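Local coordinates for DNA replication licensing factor MCM related protein (Thermoplasma acidophilum, PDB 4ME3) that probably serves, through this N-terminal domain with its bound zinc ion, in single-stranded DNA binding by an ATP-driven archaeal replicative helicase of the MCM family, at residues 46-51 against 97-102. Residues are numbered along the deposited sequence; the frame is centred on the assembly and turned at random.
Sequences TLYVSF and NLRIKD
Leu47 and Val49 hydrogen-bond through their backbones to Asn97, Arg99 and Lys101 in a two-stranded parallel sheet of the MCM N-terminal domain, with Thr46 CA 4.5 Å from Asn97 CA; the chain between the two strands is largely helical. The ladder alternates between strands: Leu47 N reaches Asn97 O, Arg99 N meets Leu47 O at 2.8 Å and 174°, Val49 N takes Arg99 O, and Lys101 N takes Val49 O. Phe51 N extends it to Lys101 O just as a helix begins.

Apolar contacts occupy the face of Leu47, Val49, Leu98 and Ile100, where helix 14-27 packs on the first three; Val49 CG2 lies 3.6 Å from Leu98 CD1.

On the other face Tyr48 and Arg99 run side by side, their ring and guanidinium planes 38° apart. Arg99 CG sits over one ring face and CD lies 3.4 Å from Tyr48 OH; the guanidinium continues to a salt bridge with Asp223.

Polar side chains close the far end. Ser50 OG, anti to its backbone N (chi1 177°), donates to the anti lone pair of Asp102 OD2 at 2.6 Å. Replacing Asp102 by an alanine would probably leave this N-cap hydroxyl without its carboxylate acceptor, keeping its weak bond to Arg52 N but freer to turn. Alongside, Phe51 CB lies 3.6 Å from the backbone oxygen Asp102 O.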
ATOM      1  N   THR A  46       1.113  -4.836 -10.624  1.00 12.98           N
ATOM      2  CA  THR A  46       1.369  -5.593  -9.405  1.00 15.19           C
ATOM      3  C   THR A  46       2.375  -6.713  -9.649  1.00 17.49           C
ATOM      4  O   THR A  46       2.307  -7.419 -10.656  1.00 14.12           O
ATOM      5  CB  THR A  46       0.082  -6.237  -8.863  1.00 15.82           C
ATOM      6  OG1 THR A  46      -0.904  -5.225  -8.631  1.00 17.01           O
ATOM      7  CG2 THR A  46       0.358  -6.986  -7.565  1.00 17.79           C
ATOM      8  N   LEU A  47       3.301  -6.876  -8.709  1.00 13.70           N
ATOM      9  CA  LEU A  47       4.232  -7.994  -8.722  1.00 14.50           C
ATOM     10  C   LEU A  47       4.181  -8.688  -7.373  1.00 12.23           C
ATOM     11  O   LEU A  47       4.292  -8.037  -6.341  1.00 13.24           O
ATOM     12  CB  LEU A  47       5.662  -7.509  -8.979  1.00 10.19           C
ATOM     13  CG  LEU A  47       6.726  -8.610  -8.939  1.00 14.38           C
ATOM     14  CD1 LEU A  47       6.577  -9.547 -10.126  1.00 16.18           C
ATOM     15  CD2 LEU A  47       8.132  -8.017  -8.889  1.00 18.76           C
ATOM     16  N   TYR A  48       4.001 -10.005  -7.389  1.00 11.51           N
ATOM     17  CA  TYR A  48       4.108 -10.809  -6.177  1.00 12.16           C
ATOM     18  C   TYR A  48       5.508 -11.391  -6.051  1.00 14.81           C
ATOM     19  O   TYR A  48       6.022 -11.997  -6.990  1.00 13.67           O
ATOM     20  CB  TYR A  48       3.087 -11.940  -6.198  1.00 14.94           C
ATOM     21  CG  TYR A  48       1.676 -11.466  -5.954  1.00 14.27           C
ATOM     22  CD1 TYR A  48       1.169 -11.387  -4.666  1.00 15.06           C
ATOM     23  CD2 TYR A  48       0.856 -11.089  -7.006  1.00 20.18           C
ATOM     24  CE1 TYR A  48      -0.117 -10.945  -4.430  1.00 18.38           C
ATOM     25  CE2 TYR A  48      -0.436 -10.644  -6.777  1.00 17.14           C
ATOM     26  CZ  TYR A  48      -0.913 -10.577  -5.488  1.00 18.29           C
ATOM     27  OH  TYR A  48      -2.198 -10.137  -5.253  1.00 17.07           O
ATOM     28  N   VAL A  49       6.117 -11.205  -4.885  1.00 12.93           N
ATOM     29  CA  VAL A  49       7.437 -11.758  -4.603  1.00 13.55           C
ATOM     30  C   VAL A  49       7.327 -12.796  -3.496  1.00 14.69           C
ATOM     31  O   VAL A  49       6.658 -12.574  -2.489  1.00 16.00           O
ATOM     32  CB  VAL A  49       8.431 -10.660  -4.182  1.00 19.62           C
ATOM     33  CG1 VAL A  49       9.701 -11.271  -3.624  1.00 25.25           C
ATOM     34  CG2 VAL A  49       8.744  -9.750  -5.366  1.00 18.50           C
ATOM     35  N   SER A  50       7.987 -13.932  -3.686  1.00 11.72           N
ATOM     36  CA  SER A  50       7.899 -15.026  -2.728  1.00 12.55           C
ATOM     37  C   SER A  50       8.778 -14.763  -1.515  1.00 15.10           C
ATOM     38  O   SER A  50       9.965 -14.473  -1.649  1.00 12.21           O
ATOM     39  CB  SER A  50       8.315 -16.340  -3.387  1.00 19.09           C
ATOM     40  OG  SER A  50       8.291 -17.398  -2.448  1.00 19.03           O
ATOM     41  N   PHE A  51       8.207 -14.868  -0.322  1.00 11.97           N
ATOM     42  CA  PHE A  51       9.003 -14.676   0.876  1.00 13.30           C
ATOM     43  C   PHE A  51      10.059 -15.773   0.991  1.00 15.09           C
ATOM     44  O   PHE A  51      11.109 -15.566   1.596  1.00 18.24           O
ATOM     45  CB  PHE A  51       8.132 -14.646   2.129  1.00 15.26           C
ATOM     46  CG  PHE A  51       8.873 -14.203   3.348  1.00 13.44           C
ATOM     47  CD1 PHE A  51       9.165 -12.863   3.543  1.00 13.89           C
ATOM     48  CD2 PHE A  51       9.309 -15.124   4.284  1.00 22.09           C
ATOM     49  CE1 PHE A  51       9.859 -12.446   4.658  1.00 17.60           C
ATOM     50  CE2 PHE A  51      10.010 -14.712   5.402  1.00 23.09           C
ATOM     51  CZ  PHE A  51      10.282 -13.372   5.588  1.00 22.10           C
ATOM     52  N   ASN A  97       2.246  -1.848  -7.209  1.00 13.21           N
ATOM     53  CA  ASN A  97       2.049  -2.650  -6.012  1.00 17.68           C
ATOM     54  C   ASN A  97       3.002  -3.828  -5.962  1.00 14.55           C
ATOM     55  O   ASN A  97       2.877  -4.779  -6.735  1.00 13.55           O
ATOM     56  CB  ASN A  97       0.623  -3.184  -5.952  1.00 13.70           C
ATOM     57  CG  ASN A  97      -0.412  -2.099  -6.113  1.00 21.16           C
ATOM     58  OD1 ASN A  97      -0.343  -1.059  -5.462  1.00 23.23           O
ATOM     59  ND2 ASN A  97      -1.378  -2.334  -6.987  1.00 17.08           N
ATOM     60  N   LEU A  98       3.954  -3.758  -5.043  1.00 10.88           N
ATOM     61  CA  LEU A  98       4.816  -4.880  -4.744  1.00 10.95           C
ATOM     62  C   LEU A  98       4.191  -5.619  -3.572  1.00 15.44           C
ATOM     63  O   LEU A  98       3.984  -5.038  -2.506  1.00 16.57           O
ATOM     64  CB  LEU A  98       6.220  -4.386  -4.393  1.00 12.87           C
ATOM     65  CG  LEU A  98       7.277  -5.443  -4.075  1.00 14.22           C
ATOM     66  CD1 LEU A  98       7.393  -6.456  -5.191  1.00 16.60           C
ATOM     67  CD2 LEU A  98       8.618  -4.766  -3.827  1.00 16.32           C
ATOM     68  N   ARG A  99       3.863  -6.887  -3.783  1.00 12.72           N
ATOM     69  CA  ARG A  99       3.193  -7.688  -2.768  1.00 11.19           C
ATOM     70  C   ARG A  99       4.039  -8.891  -2.381  1.00 15.90           C
ATOM     71  O   ARG A  99       4.801  -9.416  -3.189  1.00 19.06           O
ATOM     72  CB  ARG A  99       1.824  -8.145  -3.276  1.00 14.38           C
ATOM     73  CG  ARG A  99       0.908  -6.989  -3.641  1.00 14.70           C
ATOM     74  CD  ARG A  99      -0.498  -7.453  -3.988  1.00 15.10           C
ATOM     75  NE  ARG A  99      -1.357  -6.327  -4.345  1.00 20.00           N
ATOM     76  CZ  ARG A  99      -1.806  -5.427  -3.479  1.00 22.26           C
ATOM     77  NH1 ARG A  99      -1.479  -5.508  -2.196  1.00 20.30           N
ATOM     78  NH2 ARG A  99      -2.584  -4.436  -3.895  1.00 20.45           N
ATOM     79  N   ILE A 100       3.902  -9.313  -1.130  1.00 16.50           N
ATOM     80  CA  ILE A 100       4.640 -10.454  -0.613  1.00 14.92           C
ATOM     81  C   ILE A 100       3.701 -11.647  -0.496  1.00 19.37           C
ATOM     82  O   ILE A 100       2.596 -11.524   0.028  1.00 19.04           O
ATOM     83  CB  ILE A 100       5.226 -10.152   0.782  1.00 11.96           C
ATOM     84  CG1 ILE A 100       6.042  -8.858   0.761  1.00 18.62           C
ATOM     85  CG2 ILE A 100       6.090 -11.310   1.265  1.00 13.48           C
ATOM     86  CD1 ILE A 100       7.160  -8.853  -0.259  1.00 21.26           C
ATOM     87  N   LYS A 101       4.142 -12.799  -0.990  1.00 12.57           N
ATOM     88  CA  LYS A 101       3.376 -14.030  -0.861  1.00 16.44           C
ATOM     89  C   LYS A 101       4.239 -15.115  -0.221  1.00 16.43           C
ATOM     90  O   LYS A 101       5.410 -14.888   0.087  1.00 15.68           O
ATOM     91  CB  LYS A 101       2.871 -14.497  -2.229  1.00 22.02           C
ATOM     92  CG  LYS A 101       3.980 -14.831  -3.213  1.00 17.83           C
ATOM     93  CD  LYS A 101       3.442 -15.422  -4.503  1.00 23.89           C
ATOM     94  CE  LYS A 101       4.572 -15.682  -5.485  1.00 24.07           C
ATOM     95  NZ  LYS A 101       4.094 -16.239  -6.780  1.00 34.79           N
ATOM     96  N   ASP A 102       3.646 -16.286  -0.007  1.00 16.80           N
ATOM     97  CA  ASP A 102       4.361 -17.437   0.537  1.00 17.25           C
ATOM     98  C   ASP A 102       4.899 -17.173   1.949  1.00 22.23           C
ATOM     99  O   ASP A 102       6.033 -17.524   2.276  1.00 22.47           O
ATOM    100  CB  ASP A 102       5.497 -17.849  -0.402  1.00 17.96           C
ATOM    101  CG  ASP A 102       5.003 -18.229  -1.790  1.00 29.24           C
ATOM    102  OD1 ASP A 102       3.828 -18.640  -1.924  1.00 27.11           O
ATOM    103  OD2 ASP A 102       5.792 -18.122  -2.753  1.00 25.98           O
TER